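Local coordinates for protein endo-beta-mannanase (Opitutaceae bacterium TAV5, PDB 7BOB) that hydrolyses beta-1,4-mannosidic bonds as an exo-acting family 5 glycoside hydrolase of the termite hindgut, probably releasing mannose from chain ends, at residues L471-D476 and D557-F562; I414-L419 and A578-L583; S485-A490 and G549-V554. All coordinates share one frame; numbering follows the deposited sequence.

Contact 1 (L471-D476 and D557-F562); sequences LWHAPD and DVEASF
Glu-559 OE2 is gripped by two groups. His-473 ND1 gives it a hydrogen bond of 2.9 Å, with an N-H...O angle of 164°. The second is the hydroxyl of Tyr-580, from the helix that follows. Glu-559 OE2 sits in the plane of the His-473 ring, at its edge. The N-H meets OE2 on its syn side, 29° out of the carboxylate plane. The Glu-559 chain does not start toward His-473; a bend at chi2 (81°) brings its carboxylate back to the ring edge.

Val-558 covers a face of the same ring. Its CG2 stands 3.4 Å from the ring centroid of His-473, almost on the ring normal, a CH-pi contact. The imidazole is therefore held by its edge and by one face. One residue on, Ala-474 CB rests 3.9 Å from Asp-557 CA.

The site joins the C-terminal end of strand 469-473, in the mixed sheet of the C-terminal alpha/beta domain, to the first turn of helix 558-564. Asp-557 is the N-cap of that helix. Its OD1 accepts from Ala-560 N at 3.2 Å, from above the carboxylate plane, while OD2 forms a salt bridge with Arg-412. The carbonyl O of Asp-557 takes two donors, Ser-561 N and Ser-561 OG. The hydroxyl bond is the shorter, with Ser-561 OG 2.6 Å from Asp-557 O.

Contact 2 (I414-L419 and A578-L583); sequences ILAHHL and AWYAAL
Tyr-580 meets Leu-419 with its ring edge, and the two side chains lie at about a right angle. Leu-419 CD1 comes in near the ring plane, 3.8 Å from Tyr-580 CE2. Leu-419 CB is close to the same ring carbon, with CB 4.0 Å from Tyr-580 CE2. The leucine thus touches one ring carbon with both its root and one methyl. Ala-416 sits one helical turn earlier and meets the far end of the ring. Its CB lies 3.7 Å from Tyr-580 OH and 4.2 Å from Tyr-580 CZ, on an oblique line to the ring. The backbone of the alanine is close as well, with Ala-416 CA 3.8 Å from Tyr-580 OH.

The small alanine lets the phenol end come right up to helix 406-422. The nearest CA atoms, of Leu-419 and Tyr-580, are 7.9 Å apart. The ring runs past Leu-419 to end at Ala-416. With CG opposite its own carbonyl carbon (chi1 -68°), the Tyr-580 ring is carried toward helix 406-422. Chi2 (-88°) leaves the CE2 edge toward Leu-419.

There is no hydrogen bond between the two segments. The buried phenol oxygen is satisfied by Glu-559 OE2, so a polar tip ends an otherwise apolar contact.

This is helix-to-helix packing on one side of the mixed sheet in the C-terminal domain. Helix 569-583 lies between helix 406-422 and the sheet, and Tyr-580 also meets the ring of His-473 on strand 469-473. Helix 558-564 packs alongside, with Phe-562 against Leu-415 and Leu-419. On its other side, helix 406-422 meets helix 258-272 through Ile-414 and His-418.

Contact 3 (S485-A490 and G549-V554); sequences SRLVGA and GCVTSV
Leu-487 and Val-551 meet methyl to methyl, with Leu-487 CD1 3.5 Å from Val-551 CG2. The side chains run at about a right angle. Leu-487 sets CG opposite its backbone N (chi1 -176°), and its end then bends toward the strand. Val-551 points its CB at the helix. Its CG2 lies opposite its own carbonyl carbon and also touches the main chain, 3.5 Å from Leu-487 O. That carbonyl accepts a hydrogen bond from His-544 ND1.

Val-488 lays both methyls against Ser-553. Its CG1 and CG2 are each 3.5 Å from Ser-553 OG. With chi1 at -47°, this hydroxyl faces a bridging water. Ser-553 OG donates to the water at 2.8 Å. The water in turn donates to Val-488 O at 2.6 Å and to Val-551 O at 3.1 Å.

The contact sets the last turn of helix 482-488 on strand 549-554, across the sheet face that also carries helix 454-465. No direct hydrogen bond joins the two segments. Apolar packing brings them together, and the bound water links a hydroxyl and two carbonyls where the segments themselves make no direct polar bond.

All three contacts lie in the C-terminal domain, outside the eight-stranded barrel where family 5 enzymes carry their active site. The centres of contacts 1 and 2 are about 11 Å apart, those of contacts 1 and 3 about 14 Å, and those of contacts 2 and 3 about 19 Å. Contacts 1 and 3 share the mixed sheet, whose neighbouring strands 469-473 and 549-554 run parallel. Ala-474 N lies 2.8 Å from Val-554 O, a probable hydrogen bond. Contacts 1 and 2 occupy one face of this sheet, and contact 3 the other. Val-554 of contact 3 reaches contacts 1 and 2: its CG2 is 3.4 Å from His-473 CD2 and 3.5 Å from Leu-583 CD1.

Contact 1 (L471-D476 and D557-F562)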
loop_
_atom_site.group_PDB
_atom_site.type_symbol
_atom_site.label_atom_id
_atom_site.label_comp_id
_atom_site.label_asym_id
_atom_site.label_seq_id
_atom_site.Cartn_x
_atom_site.Cartn_y
_atom_site.Cartn_z
ATOM N N LEU A 471 -4.269 35.039 0.176
ATOM C CA LEU A 471 -2.996 34.426 0.544
ATOM C C LEU A 471 -2.980 33.012 -0.036
ATOM O O LEU A 471 -3.727 32.136 0.420
ATOM C CB LEU A 471 -2.803 34.410 2.056
ATOM C CG LEU A 471 -1.542 33.699 2.546
ATOM C CD1 LEU A 471 -0.267 34.210 1.824
ATOM C CD2 LEU A 471 -1.414 33.901 4.041
ATOM N N TRP A 472 -2.144 32.792 -1.051
ATOM C CA TRP A 472 -2.172 31.566 -1.855
ATOM C C TRP A 472 -0.929 30.739 -1.546
ATOM O O TRP A 472 0.154 31.002 -2.082
ATOM C CB TRP A 472 -2.249 31.903 -3.339
ATOM C CG TRP A 472 -2.740 30.775 -4.194
ATOM C CD1 TRP A 472 -2.761 29.447 -3.876
ATOM C CD2 TRP A 472 -3.268 30.880 -5.521
ATOM N NE1 TRP A 472 -3.281 28.725 -4.919
ATOM C CE2 TRP A 472 -3.614 29.580 -5.936
ATOM C CE3 TRP A 472 -3.482 31.952 -6.401
ATOM C CZ2 TRP A 472 -4.163 29.316 -7.185
ATOM C CZ3 TRP A 472 -4.037 31.691 -7.641
ATOM C CH2 TRP A 472 -4.372 30.383 -8.022
ATOM N N HIS A 473 -1.076 29.725 -0.703
ATOM C CA HIS A 473 0.062 28.858 -0.426
ATOM C C HIS A 473 0.148 27.789 -1.510
ATOM O O HIS A 473 -0.777 26.980 -1.666
ATOM C CB HIS A 473 -0.041 28.242 0.965
ATOM C CG HIS A 473 0.362 29.184 2.056
ATOM N ND1 HIS A 473 0.100 28.944 3.387
ATOM C CD2 HIS A 473 0.999 30.380 2.008
ATOM C CE1 HIS A 473 0.571 29.946 4.112
ATOM N NE2 HIS A 473 1.115 30.834 3.299
ATOM N N ALA A 474 1.244 27.823 -2.276
ATOM C CA ALA A 474 1.655 26.832 -3.264
ATOM C C ALA A 474 0.649 26.708 -4.401
ATOM O O ALA A 474 -0.050 25.693 -4.489
ATOM C CB ALA A 474 1.860 25.469 -2.597
ATOM N N PRO A 475 0.530 27.703 -5.280
ATOM C CA PRO A 475 -0.334 27.529 -6.453
ATOM C C PRO A 475 0.099 26.315 -7.258
ATOM O O PRO A 475 1.259 25.903 -7.234
ATOM C CB PRO A 475 -0.147 28.828 -7.245
ATOM C CG PRO A 475 0.905 29.621 -6.503
ATOM C CD PRO A 475 0.983 29.094 -5.119
ATOM N N ASP A 476 -0.860 25.725 -7.951
ATOM C CA ASP A 476 -0.700 24.372 -8.465
ATOM C C ASP A 476 -0.134 24.403 -9.878
ATOM O O ASP A 476 -0.799 24.910 -10.791
ATOM C CB ASP A 476 -2.038 23.644 -8.437
ATOM C CG ASP A 476 -1.988 22.269 -9.082
ATOM O OD1 ASP A 476 -0.879 21.715 -9.270
ATOM O OD2 ASP A 476 -3.088 21.737 -9.376
ATOM N N ASP A 557 4.980 24.543 -0.300
ATOM C CA ASP A 557 3.858 23.921 0.401
ATOM C C ASP A 557 4.032 24.177 1.893
ATOM O O ASP A 557 4.577 23.350 2.633
ATOM C CB ASP A 557 3.778 22.435 0.077
ATOM C CG ASP A 557 2.472 21.820 0.513
ATOM O OD1 ASP A 557 1.796 22.410 1.400
ATOM O OD2 ASP A 557 2.135 20.740 -0.009
ATOM N N VAL A 558 3.517 25.329 2.339
ATOM C CA VAL A 558 3.735 25.808 3.708
ATOM C C VAL A 558 3.246 24.782 4.725
ATOM O O VAL A 558 4.002 24.308 5.587
ATOM C CB VAL A 558 3.043 27.171 3.903
ATOM C CG1 VAL A 558 3.183 27.678 5.341
ATOM C CG2 VAL A 558 3.600 28.184 2.909
ATOM N N GLU A 559 1.970 24.414 4.633
ATOM C CA GLU A 559 1.399 23.546 5.648
ATOM C C GLU A 559 2.081 22.188 5.671
ATOM O O GLU A 559 2.334 21.638 6.750
ATOM C CB GLU A 559 -0.104 23.410 5.430
ATOM C CG GLU A 559 -0.860 24.686 5.804
ATOM C CD GLU A 559 -0.806 25.724 4.693
ATOM O OE1 GLU A 559 -0.335 25.401 3.581
ATOM O OE2 GLU A 559 -1.258 26.850 4.930
ATOM N N ALA A 560 2.407 21.640 4.494
ATOM C CA ALA A 560 3.108 20.364 4.458
ATOM C C ALA A 560 4.484 20.494 5.098
ATOM O O ALA A 560 4.873 19.660 5.928
ATOM C CB ALA A 560 3.221 19.851 3.016
ATOM N N SER A 561 5.240 21.537 4.718
ATOM C CA SER A 561 6.548 21.771 5.330
ATOM C C SER A 561 6.449 21.835 6.847
ATOM O O SER A 561 7.209 21.169 7.556
ATOM C CB SER A 561 7.193 23.053 4.784
ATOM O OG SER A 561 7.110 23.168 3.373
ATOM N N PHE A 562 5.526 22.639 7.355
ATOM C CA PHE A 562 5.329 22.687 8.798
ATOM C C PHE A 562 4.982 21.306 9.361
ATOM O O PHE A 562 5.539 20.882 10.386
ATOM C CB PHE A 562 4.233 23.688 9.129
ATOM C CG PHE A 562 4.615 25.126 8.872
ATOM C CD1 PHE A 562 5.928 25.476 8.555
ATOM C CD2 PHE A 562 3.666 26.132 8.987
ATOM C CE1 PHE A 562 6.255 26.772 8.336
ATOM C CE2 PHE A 562 3.993 27.436 8.767
ATOM C CZ PHE A 562 5.303 27.766 8.437
#

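Contact 2 (I414-L419 and A578-L583)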
loop_
_atom_site.group_PDB
_atom_site.type_symbol
_atom_site.label_atom_id
_atom_site.label_comp_id
_atom_site.label_asym_id
_atom_site.label_seq_id
_atom_site.Cartn_x
_atom_site.Cartn_y
_atom_site.Cartn_z
ATOM N N ILE A 414 -6.566 21.717 9.006
ATOM C CA ILE A 414 -6.557 21.625 10.464
ATOM C C ILE A 414 -5.446 22.494 11.042
ATOM O O ILE A 414 -5.657 23.266 11.988
ATOM C CB ILE A 414 -6.416 20.161 10.907
ATOM C CG1 ILE A 414 -7.761 19.440 10.760
ATOM C CG2 ILE A 414 -5.879 20.081 12.334
ATOM C CD1 ILE A 414 -7.679 17.919 10.898
ATOM N N LEU A 415 -4.254 22.400 10.455
ATOM C CA LEU A 415 -3.088 23.101 10.978
ATOM C C LEU A 415 -3.188 24.593 10.720
ATOM O O LEU A 415 -2.891 25.405 11.604
ATOM C CB LEU A 415 -1.806 22.546 10.344
ATOM C CG LEU A 415 -0.550 23.223 10.880
ATOM C CD1 LEU A 415 -0.297 22.811 12.320
ATOM C CD2 LEU A 415 0.642 22.894 10.013
ATOM N N ALA A 416 -3.570 24.978 9.500
ATOM C CA ALA A 416 -3.759 26.396 9.224
ATOM C C ALA A 416 -4.806 26.986 10.161
ATOM O O ALA A 416 -4.609 28.073 10.713
ATOM C CB ALA A 416 -4.157 26.606 7.767
ATOM N N HIS A 417 -5.909 26.255 10.379
ATOM C CA HIS A 417 -6.972 26.715 11.267
ATOM C C HIS A 417 -6.445 26.943 12.676
ATOM O O HIS A 417 -6.748 27.964 13.303
ATOM C CB HIS A 417 -8.107 25.692 11.282
ATOM C CG HIS A 417 -9.211 26.019 12.236
ATOM N ND1 HIS A 417 -9.343 25.400 13.462
ATOM C CD2 HIS A 417 -10.251 26.882 12.136
ATOM C CE1 HIS A 417 -10.417 25.865 14.075
ATOM N NE2 HIS A 417 -10.980 26.771 13.294
ATOM N N HIS A 418 -5.635 26.010 13.184
ATOM C CA HIS A 418 -5.103 26.152 14.536
ATOM C C HIS A 418 -4.079 27.285 14.619
ATOM O O HIS A 418 -4.080 28.065 15.585
ATOM C CB HIS A 418 -4.480 24.837 14.995
ATOM C CG HIS A 418 -3.465 24.996 16.084
ATOM N ND1 HIS A 418 -3.798 25.396 17.365
ATOM C CD2 HIS A 418 -2.122 24.819 16.081
ATOM C CE1 HIS A 418 -2.705 25.450 18.105
ATOM N NE2 HIS A 418 -1.675 25.095 17.351
ATOM N N LEU A 419 -3.204 27.396 13.615
ATOM C CA LEU A 419 -2.148 28.397 13.673
ATOM C C LEU A 419 -2.714 29.797 13.484
ATOM O O LEU A 419 -2.210 30.749 14.086
ATOM C CB LEU A 419 -1.068 28.106 12.623
ATOM C CG LEU A 419 -0.268 26.798 12.756
ATOM C CD1 LEU A 419 0.659 26.575 11.540
ATOM C CD2 LEU A 419 0.533 26.731 14.060
ATOM N N ALA A 578 3.357 32.885 13.383
ATOM C CA ALA A 578 3.808 34.211 12.968
ATOM C C ALA A 578 3.930 34.322 11.449
ATOM O O ALA A 578 3.788 35.420 10.899
ATOM C CB ALA A 578 5.149 34.535 13.632
ATOM N N TRP A 579 4.172 33.199 10.759
ATOM C CA TRP A 579 4.244 33.211 9.299
ATOM C C TRP A 579 2.968 33.772 8.677
ATOM O O TRP A 579 3.027 34.631 7.786
ATOM C CB TRP A 579 4.502 31.801 8.759
ATOM C CG TRP A 579 4.425 31.757 7.262
ATOM C CD1 TRP A 579 3.321 31.494 6.503
ATOM C CD2 TRP A 579 5.499 32.023 6.333
ATOM N NE1 TRP A 579 3.642 31.559 5.163
ATOM C CE2 TRP A 579 4.970 31.890 5.034
ATOM C CE3 TRP A 579 6.847 32.375 6.482
ATOM C CZ2 TRP A 579 5.741 32.079 3.890
ATOM C CZ3 TRP A 579 7.618 32.564 5.344
ATOM C CH2 TRP A 579 7.060 32.421 4.067
ATOM N N TYR A 580 1.796 33.264 9.101
ATOM C CA TYR A 580 0.547 33.740 8.506
ATOM C C TYR A 580 0.337 35.225 8.779
ATOM O O TYR A 580 -0.133 35.966 7.902
ATOM C CB TYR A 580 -0.649 32.943 9.029
ATOM C CG TYR A 580 -0.668 31.517 8.568
ATOM C CD1 TYR A 580 -1.274 31.161 7.362
ATOM C CD2 TYR A 580 -0.070 30.528 9.323
ATOM C CE1 TYR A 580 -1.276 29.862 6.922
ATOM C CE2 TYR A 580 -0.067 29.230 8.898
ATOM C CZ TYR A 580 -0.675 28.903 7.701
ATOM O OH TYR A 580 -0.662 27.606 7.297
ATOM N N ALA A 581 0.649 35.671 10.000
ATOM C CA ALA A 581 0.447 37.078 10.343
ATOM C C ALA A 581 1.263 37.988 9.427
ATOM O O ALA A 581 0.739 38.961 8.875
ATOM C CB ALA A 581 0.800 37.324 11.811
ATOM N N ALA A 582 2.537 37.655 9.213
ATOM C CA ALA A 582 3.388 38.499 8.375
ATOM C C ALA A 582 2.853 38.615 6.949
ATOM O O ALA A 582 2.927 39.686 6.331
ATOM C CB ALA A 582 4.813 37.957 8.367
ATOM N N LEU A 583 2.293 37.532 6.412
ATOM C CA LEU A 583 1.925 37.517 5.004
ATOM C C LEU A 583 0.502 37.972 4.738
ATOM O O LEU A 583 0.168 38.269 3.584
ATOM C CB LEU A 583 2.104 36.114 4.433
ATOM C CG LEU A 583 3.562 35.687 4.269
ATOM C CD1 LEU A 583 3.581 34.663 3.206
ATOM C CD2 LEU A 583 4.431 36.857 3.887
#

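Contact 3 (S485-A490 and G549-V554)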
loop_
_atom_site.group_PDB
_atom_site.type_symbol
_atom_site.label_atom_id
_atom_site.label_comp_id
_atom_site.label_asym_id
_atom_site.label_seq_id
_atom_site.Cartn_x
_atom_site.Cartn_y
_atom_site.Cartn_z
ATOM N N SER A 485 -1.388 32.517 -14.242
ATOM C CA SER A 485 -0.290 33.478 -14.388
ATOM C C SER A 485 -0.769 34.923 -14.269
ATOM O O SER A 485 -0.097 35.748 -13.645
ATOM C CB SER A 485 0.437 33.277 -15.722
ATOM O OG SER A 485 1.058 32.006 -15.785
ATOM N N ARG A 486 -1.919 35.251 -14.862
ATOM C CA ARG A 486 -2.456 36.607 -14.714
ATOM C C ARG A 486 -2.920 36.885 -13.293
ATOM O O ARG A 486 -2.919 38.045 -12.867
ATOM C CB ARG A 486 -3.610 36.846 -15.694
ATOM C CG ARG A 486 -3.198 36.606 -17.139
ATOM C CD ARG A 486 -4.223 37.117 -18.144
ATOM N NE ARG A 486 -5.471 36.348 -18.106
ATOM C CZ ARG A 486 -5.851 35.468 -19.037
ATOM N NH1 ARG A 486 -5.073 35.225 -20.098
ATOM N NH2 ARG A 486 -7.009 34.824 -18.901
ATOM N N LEU A 487 -3.329 35.853 -12.545
ATOM C CA LEU A 487 -3.765 36.079 -11.171
ATOM C C LEU A 487 -2.588 36.134 -10.207
ATOM O O LEU A 487 -2.511 37.031 -9.361
ATOM C CB LEU A 487 -4.742 34.994 -10.735
ATOM C CG LEU A 487 -5.355 35.183 -9.344
ATOM C CD1 LEU A 487 -5.850 36.614 -9.152
ATOM C CD2 LEU A 487 -6.483 34.193 -9.145
ATOM N N VAL A 488 -1.666 35.177 -10.302
ATOM C CA VAL A 488 -0.489 35.229 -9.445
ATOM C C VAL A 488 0.395 36.419 -9.825
ATOM O O VAL A 488 0.997 37.063 -8.956
ATOM C CB VAL A 488 0.278 33.898 -9.526
ATOM C CG1 VAL A 488 1.711 34.062 -8.980
ATOM C CG2 VAL A 488 -0.476 32.813 -8.787
ATOM N N GLY A 489 0.475 36.731 -11.117
ATOM C CA GLY A 489 1.343 37.780 -11.606
ATOM C C GLY A 489 2.723 37.328 -12.043
ATOM O O GLY A 489 3.678 38.102 -11.932
ATOM N N ALA A 490 2.856 36.102 -12.550
ATOM C CA ALA A 490 4.141 35.510 -12.885
ATOM C C ALA A 490 3.892 34.288 -13.762
ATOM O O ALA A 490 2.827 33.677 -13.688
ATOM C CB ALA A 490 4.917 35.120 -11.625
ATOM N N GLY A 549 -7.982 44.244 -5.119
ATOM C CA GLY A 549 -7.436 43.265 -4.207
ATOM C C GLY A 549 -5.956 43.008 -4.423
ATOM O O GLY A 549 -5.279 43.674 -5.210
ATOM N N CYS A 550 -5.458 41.989 -3.714
ATOM C CA CYS A 550 -4.024 41.722 -3.668
ATOM C C CYS A 550 -3.769 40.240 -3.417
ATOM O O CYS A 550 -4.208 39.701 -2.389
ATOM C CB CYS A 550 -3.370 42.567 -2.584
ATOM S SG CYS A 550 -1.608 42.291 -2.432
ATOM N N VAL A 551 -3.035 39.604 -4.336
ATOM C CA VAL A 551 -2.665 38.192 -4.267
ATOM C C VAL A 551 -1.261 38.089 -3.697
ATOM O O VAL A 551 -0.308 38.610 -4.293
ATOM C CB VAL A 551 -2.717 37.537 -5.658
ATOM C CG1 VAL A 551 -2.335 36.036 -5.580
ATOM C CG2 VAL A 551 -4.082 37.739 -6.301
ATOM N N THR A 552 -1.120 37.405 -2.563
ATOM C CA THR A 552 0.194 37.062 -2.011
ATOM C C THR A 552 0.410 35.557 -2.205
ATOM O O THR A 552 -0.224 34.738 -1.526
ATOM C CB THR A 552 0.299 37.470 -0.538
ATOM O OG1 THR A 552 0.089 38.879 -0.417
ATOM C CG2 THR A 552 1.647 37.119 0.054
ATOM N N SER A 553 1.288 35.188 -3.143
ATOM C CA SER A 553 1.532 33.789 -3.488
ATOM C C SER A 553 2.850 33.309 -2.890
ATOM O O SER A 553 3.882 33.979 -3.025
ATOM C CB SER A 553 1.545 33.592 -5.009
ATOM O OG SER A 553 0.460 34.220 -5.673
ATOM N N VAL A 554 2.823 32.146 -2.240
ATOM C CA VAL A 554 4.020 31.511 -1.691
ATOM C C VAL A 554 4.341 30.276 -2.521
ATOM O O VAL A 554 3.505 29.368 -2.641
ATOM C CB VAL A 554 3.835 31.125 -0.209
ATOM C CG1 VAL A 554 5.076 30.414 0.329
ATOM C CG2 VAL A 554 3.473 32.343 0.639
HETATM O O HOH W 1 1.139 36.804 -6.388
#